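Local coordinates for uncharacterized protein (Staphylococcus aureus subsp. aureus Mu50, PDB 4QPV) that is of unknown function but belongs to the DUF1672 family, whose unusual fold repeats a unit of one kinked helix and three beta strands, at residues A52-Q57 with I103-S108; G78-V83 with T165-F170; N236-M241 with E280-G285. All blocks are in the same frame, centred on the assembly; numbering follows the deposited sequence.

Contact 1 (A52-Q57 with I103-S108)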
loop_
_atom_site.group_PDB
_atom_site.type_symbol
_atom_site.label_atom_id
_atom_site.label_comp_id
_atom_site.label_asym_id
_atom_site.label_seq_id
_atom_site.Cartn_x
_atom_site.Cartn_y
_atom_site.Cartn_z
ATOM N N ALA A 52 13.333 13.980 -3.767
ATOM C CA ALA A 52 11.870 14.058 -3.625
ATOM C C ALA A 52 11.237 14.632 -4.900
ATOM O O ALA A 52 10.284 14.055 -5.425
ATOM C CB ALA A 52 11.504 14.914 -2.419
ATOM N N LYS A 53 11.823 15.726 -5.438
ATOM C CA LYS A 53 11.351 16.380 -6.661
ATOM C C LYS A 53 11.428 15.414 -7.854
ATOM O O LYS A 53 10.469 15.336 -8.633
ATOM C CB LYS A 53 12.191 17.664 -6.938
ATOM C CG LYS A 53 11.812 18.379 -8.233
ATOM C CD LYS A 53 12.431 19.772 -8.365
ATOM C CE LYS A 53 13.902 19.772 -8.698
ATOM N NZ LYS A 53 14.369 21.140 -9.053
ATOM N N ARG A 54 12.565 14.691 -7.994
ATOM C CA ARG A 54 12.748 13.718 -9.095
ATOM C C ARG A 54 11.770 12.532 -8.956
ATOM O O ARG A 54 11.237 12.058 -9.964
ATOM C CB ARG A 54 14.206 13.227 -9.191
ATOM C CG ARG A 54 15.207 14.342 -9.589
ATOM C CD ARG A 54 15.078 14.704 -11.064
ATOM N NE ARG A 54 15.993 13.923 -11.896
ATOM C CZ ARG A 54 15.874 13.770 -13.213
ATOM N NH1 ARG A 54 14.832 14.278 -13.859
ATOM N NH2 ARG A 54 16.793 13.103 -13.891
ATOM N N GLY A 55 11.530 12.078 -7.731
ATOM C CA GLY A 55 10.564 11.004 -7.473
ATOM C C GLY A 55 9.159 11.406 -7.877
ATOM O O GLY A 55 8.473 10.672 -8.592
ATOM N N GLU A 56 8.758 12.631 -7.514
ATOM C CA GLU A 56 7.447 13.172 -7.902
ATOM C C GLU A 56 7.364 13.293 -9.430
ATOM O O GLU A 56 6.367 12.876 -10.037
ATOM C CB GLU A 56 7.210 14.524 -7.204
ATOM C CG GLU A 56 6.975 14.337 -5.702
ATOM C CD GLU A 56 7.201 15.562 -4.831
ATOM O OE1 GLU A 56 7.481 16.657 -5.376
ATOM O OE2 GLU A 56 7.119 15.419 -3.590
ATOM N N GLN A 57 8.452 13.786 -10.061
ATOM C CA GLN A 57 8.508 13.909 -11.520
ATOM C C GLN A 57 8.306 12.543 -12.182
ATOM O O GLN A 57 7.614 12.467 -13.197
ATOM C CB GLN A 57 9.853 14.515 -11.971
ATOM C CG GLN A 57 9.974 14.718 -13.496
ATOM C CD GLN A 57 11.364 15.135 -13.903
ATOM O OE1 GLN A 57 12.281 15.213 -13.080
ATOM N NE2 GLN A 57 11.552 15.467 -15.180
ATOM N N ILE A 103 20.406 13.159 -9.294
ATOM C CA ILE A 103 20.556 14.599 -8.998
ATOM C C ILE A 103 21.129 15.391 -10.184
ATOM O O ILE A 103 21.164 16.621 -10.129
ATOM C CB ILE A 103 21.474 14.791 -7.748
ATOM C CG1 ILE A 103 22.957 14.377 -8.018
ATOM C CG2 ILE A 103 20.884 14.114 -6.480
ATOM C CD1 ILE A 103 23.981 14.946 -6.965
ATOM N N GLU A 104 21.613 14.697 -11.224
ATOM C CA GLU A 104 22.335 15.329 -12.332
ATOM C C GLU A 104 21.485 16.120 -13.325
ATOM O O GLU A 104 22.041 16.943 -14.058
ATOM C CB GLU A 104 23.136 14.277 -13.102
ATOM C CG GLU A 104 24.291 13.698 -12.293
ATOM C CD GLU A 104 25.123 12.662 -13.020
ATOM O OE1 GLU A 104 24.948 12.504 -14.250
ATOM O OE2 GLU A 104 25.938 11.990 -12.352
ATOM N N SER A 105 20.173 15.887 -13.369
ATOM C CA SER A 105 19.329 16.548 -14.370
ATOM C C SER A 105 17.891 16.754 -13.897
ATOM O O SER A 105 17.504 16.248 -12.856
ATOM C CB SER A 105 19.312 15.673 -15.632
ATOM O OG SER A 105 18.497 16.196 -16.661
ATOM N N ASP A 106 17.102 17.500 -14.687
ATOM C CA ASP A 106 15.659 17.632 -14.472
ATOM C C ASP A 106 14.932 17.136 -15.727
ATOM O O ASP A 106 13.716 17.289 -15.838
ATOM C CB ASP A 106 15.246 19.061 -14.107
ATOM C CG ASP A 106 15.802 19.511 -12.782
ATOM O OD1 ASP A 106 15.541 18.829 -11.766
ATOM O OD2 ASP A 106 16.553 20.507 -12.768
ATOM N N SER A 107 15.674 16.504 -16.647
ATOM C CA SER A 107 15.118 15.998 -17.905
ATOM C C SER A 107 14.126 14.851 -17.660
ATOM O O SER A 107 14.087 14.260 -16.581
ATOM C CB SER A 107 16.217 15.577 -18.879
ATOM O OG SER A 107 16.941 14.463 -18.387
ATOM N N SER A 108 13.257 14.616 -18.642
ATOM C CA SER A 108 12.203 13.611 -18.563
ATOM C C SER A 108 12.659 12.291 -17.942
ATOM O O SER A 108 13.738 11.775 -18.241
ATOM C CB SER A 108 11.636 13.340 -19.951
ATOM O OG SER A 108 10.662 12.314 -19.858
HETATM O O HOH W 1 16.496 12.402 -16.649
HETATM O O HOH W 2 12.880 17.416 -11.530
#
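Arg-54 and Gln-57, one helical turn apart, reach from the helix to backbone carbonyls of the 103-108 loop. Two hydrogen bonds are sound. Arg-54 NH1 gives one to Ser-107 O at 2.8 Å, in both the guanidinium and the carbonyl planes. Gln-57 NE2 gives one to Asp-106 O at 2.9 Å, with the donor above the carbonyl plane. A weak bond from Gln-57 NE2 to Ser-107 O adds a second donor to that oxygen. Within the helix, Arg-54 NH1 also bonds Gln-57 OE1 at 2.8 Å, which ties the two donors together. The Arg-54 chain bends at chi2 (-74°), placing CD, and at chi3, placing NE. One face of the guanidinium lies against the Ser-105 carbonyl. Arg-54 NE bonds Ile-102 O.

The charged contact is looser. Lys-53 NZ and Asp-106 OD1 form a long salt bridge of 3.8 Å, and Lys-50 is the stronger partner of Asp-106. One water links Arg-54 NH2 to Ser-108 O. Another links Gln-57 OE1 to Asp-106 OD1.

Ser-105 OG accepts from Ser-107 N, an ST turn within the loop. The contact lies at the surface, where the loop between strand 90-98 and helix 116-133 meets helix 48-63.

Contact 2 (G78-V83 with T165-F170)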
loop_
_atom_site.group_PDB
_atom_site.type_symbol
_atom_site.label_atom_id
_atom_site.label_comp_id
_atom_site.label_asym_id
_atom_site.label_seq_id
_atom_site.Cartn_x
_atom_site.Cartn_y
_atom_site.Cartn_z
ATOM N N GLY A 78 22.254 3.218 -4.034
ATOM C CA GLY A 78 21.516 4.407 -4.440
ATOM C C GLY A 78 20.536 4.888 -3.393
ATOM O O GLY A 78 20.792 4.821 -2.186
ATOM N N VAL A 79 19.414 5.406 -3.853
ATOM C CA VAL A 79 18.389 5.959 -2.970
ATOM C C VAL A 79 17.026 5.414 -3.382
ATOM O O VAL A 79 16.891 4.758 -4.426
ATOM C CB VAL A 79 18.401 7.515 -2.960
ATOM C CG1 VAL A 79 19.743 8.055 -2.449
ATOM C CG2 VAL A 79 18.071 8.088 -4.350
ATOM N N GLU A 80 16.032 5.688 -2.559
ATOM C CA GLU A 80 14.650 5.272 -2.793
ATOM C C GLU A 80 13.705 6.332 -2.246
ATOM O O GLU A 80 13.924 6.839 -1.146
ATOM C CB GLU A 80 14.387 3.914 -2.152
ATOM C CG GLU A 80 13.012 3.332 -2.462
ATOM C CD GLU A 80 12.890 1.895 -2.003
ATOM O OE1 GLU A 80 13.873 1.358 -1.436
ATOM O OE2 GLU A 80 11.814 1.299 -2.220
ATOM N N VAL A 81 12.667 6.671 -3.028
ATOM C CA VAL A 81 11.665 7.680 -2.662
ATOM C C VAL A 81 10.324 7.007 -2.472
ATOM O O VAL A 81 9.832 6.374 -3.407
ATOM C CB VAL A 81 11.516 8.827 -3.705
ATOM C CG1 VAL A 81 10.683 9.982 -3.149
ATOM C CG2 VAL A 81 12.856 9.317 -4.204
ATOM N N PHE A 82 9.725 7.181 -1.297
ATOM C CA PHE A 82 8.388 6.685 -0.973
ATOM C C PHE A 82 7.471 7.856 -1.286
ATOM O O PHE A 82 7.838 8.998 -0.978
ATOM C CB PHE A 82 8.317 6.270 0.499
ATOM C CG PHE A 82 9.008 4.959 0.775
ATOM C CD1 PHE A 82 10.405 4.872 0.774
ATOM C CD2 PHE A 82 8.272 3.810 1.037
ATOM C CE1 PHE A 82 11.042 3.651 1.002
ATOM C CE2 PHE A 82 8.914 2.587 1.267
ATOM C CZ PHE A 82 10.289 2.518 1.253
ATOM N N VAL A 83 6.335 7.594 -1.935
ATOM C CA VAL A 83 5.397 8.638 -2.324
ATOM C C VAL A 83 3.968 8.267 -1.897
ATOM O O VAL A 83 3.640 7.091 -1.783
ATOM C CB VAL A 83 5.446 8.964 -3.851
ATOM C CG1 VAL A 83 6.842 9.419 -4.307
ATOM C CG2 VAL A 83 4.938 7.785 -4.707
ATOM N N THR A 165 6.908 4.020 5.567
ATOM C CA THR A 165 7.601 2.736 5.414
ATOM C C THR A 165 6.948 1.731 4.471
ATOM O O THR A 165 7.528 0.661 4.253
ATOM C CB THR A 165 7.790 2.071 6.802
ATOM O OG1 THR A 165 6.562 1.500 7.284
ATOM C CG2 THR A 165 8.388 3.016 7.853
ATOM N N GLN A 166 5.746 2.021 3.964
ATOM C CA GLN A 166 5.013 1.054 3.133
ATOM C C GLN A 166 4.862 1.575 1.714
ATOM O O GLN A 166 4.828 2.795 1.503
ATOM C CB GLN A 166 3.642 0.731 3.770
ATOM C CG GLN A 166 3.749 0.251 5.256
ATOM C CD GLN A 166 4.461 -1.085 5.410
ATOM O OE1 GLN A 166 4.133 -2.086 4.760
ATOM N NE2 GLN A 166 5.455 -1.134 6.287
ATOM N N ASN A 167 4.794 0.644 0.740
ATOM C CA ASN A 167 4.827 0.995 -0.683
ATOM C C ASN A 167 4.115 -0.038 -1.563
ATOM O O ASN A 167 4.541 -0.268 -2.702
ATOM C CB ASN A 167 6.339 1.074 -1.098
ATOM C CG ASN A 167 7.109 -0.229 -0.924
ATOM O OD1 ASN A 167 6.575 -1.265 -0.496
ATOM N ND2 ASN A 167 8.384 -0.218 -1.262
ATOM N N SER A 168 3.056 -0.681 -1.047
ATOM C CA SER A 168 2.409 -1.760 -1.809
ATOM C C SER A 168 1.220 -1.307 -2.658
ATOM O O SER A 168 0.689 -2.094 -3.452
ATOM C CB SER A 168 1.925 -2.844 -0.854
ATOM O OG SER A 168 1.012 -2.298 0.087
ATOM N N GLY A 169 0.777 -0.088 -2.447
ATOM C CA GLY A 169 -0.393 0.460 -3.124
ATOM C C GLY A 169 -1.303 1.120 -2.115
ATOM O O GLY A 169 -0.819 1.681 -1.118
ATOM N N PHE A 170 -2.631 1.052 -2.341
ATOM C CA PHE A 170 -3.579 1.636 -1.386
ATOM C C PHE A 170 -3.425 0.956 -0.034
ATOM O O PHE A 170 -3.420 -0.276 0.046
ATOM C CB PHE A 170 -5.066 1.550 -1.853
ATOM C CG PHE A 170 -5.966 2.122 -0.770
ATOM C CD1 PHE A 170 -6.140 3.495 -0.639
ATOM C CD2 PHE A 170 -6.550 1.290 0.187
ATOM C CE1 PHE A 170 -6.876 4.030 0.427
ATOM C CE2 PHE A 170 -7.305 1.825 1.234
ATOM C CZ PHE A 170 -7.463 3.193 1.343
#
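Phe-82 and Asn-167 bring the two backbones nearest, with their CA atoms 6.7 Å apart. Segment 78-83 is an extended strand. Segment 165-170 is irregular: it leaves helix 159-165 at Gln-166 and runs on toward strand 175-178. The two backbones do not pair; the Phe-82 ring meets the Thr-165 and Gln-166 carbonyl oxygens and the Asn-167 side chain.

The Phe-82 ring is the main element. CG is anti to the carbonyl carbon (chi1 -75°), and the edge of the ring at CD2 and CE2 meets the chain after the helix. Gln-166 O lies at the ring edge, in its plane, 3.6 Å from CD2. Thr-165 O is 3.8 Å from CE2 and approaches obliquely. Asn-167 CB also comes in obliquely, 3.8 Å from the same CE2. The Asn-167 amide is turned only 13° from the plane of the ring, and its ND2 touches CE2 too.

Strand 78-87 is the middle strand of an antiparallel three-stranded sheet, between 67-75 and 90-98. Val-79, Val-81 and Val-83 touch helix 48-63, while Glu-80 and Phe-82 point toward the 165-170 chain.

Glu-80 OE2 and Asn-167 ND2 stand 3.9 Å apart, and their side chains cross at about a right angle. Ser-95 OG, on strand 90-98, hydrogen-bonds both atoms and so bridges the pair. Ser-75 OG holds the other carboxylate oxygen, Glu-80 OE1. Phe-32 meets the Phe-82 ring with its plane almost perpendicular. Gln-166 NE2 donates to Thr-165 OG1 at 3.0 Å and also bonds Pro-274 O. Thr-165 OG1 is also hydrogen-bonded to Ala-161 O.

Contact 3 (N236-M241 with E280-G285)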
loop_
_atom_site.group_PDB
_atom_site.type_symbol
_atom_site.label_atom_id
_atom_site.label_comp_id
_atom_site.label_asym_id
_atom_site.label_seq_id
_atom_site.Cartn_x
_atom_site.Cartn_y
_atom_site.Cartn_z
ATOM N N ASN A 236 -5.117 -18.816 20.963
ATOM C CA ASN A 236 -6.042 -18.083 21.854
ATOM C C ASN A 236 -6.757 -16.868 21.181
ATOM O O ASN A 236 -7.559 -16.195 21.836
ATOM C CB ASN A 236 -5.351 -17.669 23.179
ATOM C CG ASN A 236 -4.337 -16.534 23.095
ATOM O OD1 ASN A 236 -4.316 -15.717 22.164
ATOM N ND2 ASN A 236 -3.470 -16.463 24.087
ATOM N N THR A 237 -6.523 -16.623 19.890
ATOM C CA THR A 237 -7.177 -15.496 19.235
ATOM C C THR A 237 -7.980 -15.975 18.001
ATOM O O THR A 237 -8.756 -15.186 17.456
ATOM C CB THR A 237 -6.109 -14.402 18.918
ATOM O OG1 THR A 237 -5.417 -14.104 20.136
ATOM C CG2 THR A 237 -6.713 -13.089 18.346
ATOM N N ILE A 238 -7.815 -17.253 17.569
ATOM C CA ILE A 238 -8.532 -17.772 16.392
ATOM C C ILE A 238 -10.069 -17.625 16.539
ATOM O O ILE A 238 -10.714 -17.161 15.596
ATOM C CB ILE A 238 -8.143 -19.222 15.990
ATOM C CG1 ILE A 238 -8.871 -19.708 14.696
ATOM C CG2 ILE A 238 -8.325 -20.230 17.139
ATOM C CD1 ILE A 238 -8.620 -18.914 13.465
ATOM N N ASP A 239 -10.640 -18.004 17.692
ATOM C CA ASP A 239 -12.096 -17.910 17.879
ATOM C C ASP A 239 -12.589 -16.479 17.746
ATOM O O ASP A 239 -13.580 -16.246 17.059
ATOM C CB ASP A 239 -12.541 -18.494 19.211
ATOM C CG ASP A 239 -12.502 -19.992 19.149
ATOM O OD1 ASP A 239 -13.520 -20.595 18.719
ATOM O OD2 ASP A 239 -11.457 -20.571 19.514
ATOM N N GLU A 240 -11.861 -15.517 18.327
ATOM C CA GLU A 240 -12.253 -14.105 18.231
ATOM C C GLU A 240 -12.242 -13.618 16.780
ATOM O O GLU A 240 -13.150 -12.888 16.390
ATOM C CB GLU A 240 -11.338 -13.241 19.102
ATOM C CG GLU A 240 -11.689 -13.371 20.574
ATOM C CD GLU A 240 -10.520 -12.987 21.451
ATOM O OE1 GLU A 240 -9.640 -13.847 21.688
ATOM O OE2 GLU A 240 -10.438 -11.796 21.821
HETATM N N MSE A 241 -11.272 -14.098 15.965
HETATM C CA MSE A 241 -11.159 -13.728 14.548
HETATM C C MSE A 241 -12.280 -14.378 13.724
HETATM O O MSE A 241 -12.864 -13.721 12.848
HETATM C CB MSE A 241 -9.770 -14.052 13.987
HETATM C CG MSE A 241 -8.679 -13.109 14.556
HETATM SE SE MSE A 241 -9.057 -11.191 14.183
HETATM C CE MSE A 241 -9.707 -10.638 15.895
ATOM N N GLU A 280 4.027 -13.827 12.171
ATOM C CA GLU A 280 3.191 -15.000 12.416
ATOM C C GLU A 280 1.770 -14.490 12.545
ATOM O O GLU A 280 1.496 -13.628 13.393
ATOM C CB GLU A 280 3.648 -15.778 13.666
ATOM C CG GLU A 280 2.798 -17.011 13.938
ATOM C CD GLU A 280 3.059 -17.702 15.260
ATOM O OE1 GLU A 280 2.531 -17.230 16.293
ATOM O OE2 GLU A 280 3.758 -18.740 15.258
ATOM N N VAL A 281 0.881 -14.941 11.677
ATOM C CA VAL A 281 -0.492 -14.419 11.721
ATOM C C VAL A 281 -1.534 -15.497 11.768
ATOM O O VAL A 281 -1.297 -16.622 11.337
ATOM C CB VAL A 281 -0.785 -13.500 10.468
ATOM C CG1 VAL A 281 0.099 -12.252 10.448
ATOM C CG2 VAL A 281 -0.668 -14.274 9.154
ATOM N N ILE A 282 -2.713 -15.104 12.221
ATOM C CA ILE A 282 -3.968 -15.817 12.095
ATOM C C ILE A 282 -4.572 -15.275 10.821
ATOM O O ILE A 282 -4.581 -14.048 10.652
ATOM C CB ILE A 282 -4.931 -15.572 13.294
ATOM C CG1 ILE A 282 -4.443 -16.216 14.575
ATOM C CG2 ILE A 282 -6.374 -16.015 12.947
ATOM C CD1 ILE A 282 -5.181 -15.687 15.786
ATOM N N GLU A 283 -5.107 -16.138 9.949
ATOM C CA GLU A 283 -5.791 -15.668 8.746
ATOM C C GLU A 283 -7.182 -16.282 8.702
ATOM O O GLU A 283 -7.313 -17.500 8.847
ATOM C CB GLU A 283 -4.995 -15.990 7.485
ATOM C CG GLU A 283 -5.479 -15.248 6.251
ATOM C CD GLU A 283 -4.636 -15.470 5.007
ATOM O OE1 GLU A 283 -3.405 -15.678 5.136
ATOM O OE2 GLU A 283 -5.211 -15.422 3.896
ATOM N N VAL A 284 -8.218 -15.440 8.580
ATOM C CA VAL A 284 -9.608 -15.907 8.462
ATOM C C VAL A 284 -10.234 -15.240 7.238
ATOM O O VAL A 284 -10.236 -14.010 7.143
ATOM C CB VAL A 284 -10.468 -15.686 9.738
ATOM C CG1 VAL A 284 -11.906 -16.121 9.506
ATOM C CG2 VAL A 284 -9.884 -16.412 10.951
ATOM N N GLY A 285 -10.773 -16.049 6.321
ATOM C CA GLY A 285 -11.443 -15.513 5.141
ATOM C C GLY A 285 -12.736 -14.808 5.520
ATOM O O GLY A 285 -13.431 -15.237 6.451
#
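Ile-282 and Val-284 both point from the strand toward the helix, and Ile-238 and Met-241 meet them. This is helix-on-sheet packing. Strands 220-227 and 259-265 run parallel, with helix 234-249 between them in the chain, a beta-alpha-beta crossover. Strand 282-285 pairs antiparallel with 259-265 and lies under the same helix. The short helix and strand axes run 21° from parallel and come within 8.9 Å.

The first shell is apolar. Ile-238 CD1 touches two methyls, 3.7 Å from Ile-282 CG2 and 3.8 Å from Val-284 CG2. CG1 of Ile-238 is anti to the backbone N (chi1 -177°), and CD1 at its end does the touching. Met-241, a selenomethionine, rests CB on Val-284 CG2 at 3.8 Å and CG near Ile-282 CG2. Its chain then bends away from the strand and touches Leu-262 and Ile-264 of strand 259-265. At the other end of the contact, Ile-282 CD1 packs 3.5 Å from Thr-237 CB, the two side chains crossing at about a right angle.

Further out, backbone bonds to Ile-264 and Leu-262 hold Ile-282 and Val-284 in the sheet. The helix is kinked here: N of Asp-239 and of Glu-240 lack a bond to the preceding turn. Lys-229 NZ bridges Glu-240 OE1 and Thr-237 OG1. Thr-237 OG1 itself donates to Asn-236 OD1 at 2.8 Å, in the plane of that carbonyl.

Contacts 1 and 2 are neighbours, with centres about 16 Å apart. They touch where Ala-52 of helix 48-63 packs on Val-81 of strand 78-87. Their segments alternate along the chain: helix 48-63 meets the loop 103-108, and strand 78-87 meets the later segment 165-170. Contact 3 follows both in sequence. Its centre is about 29 Å from that of contact 2 and about 45 Å from that of contact 1, across the centre of the chain. It packs helix 234-249 on strand 282-285 of the mixed sheet. Segment 165-170 leads into strand 175-178 of that sheet, so contact 2, nearest the centre, joins the two sheet regions within one DUF1672 range.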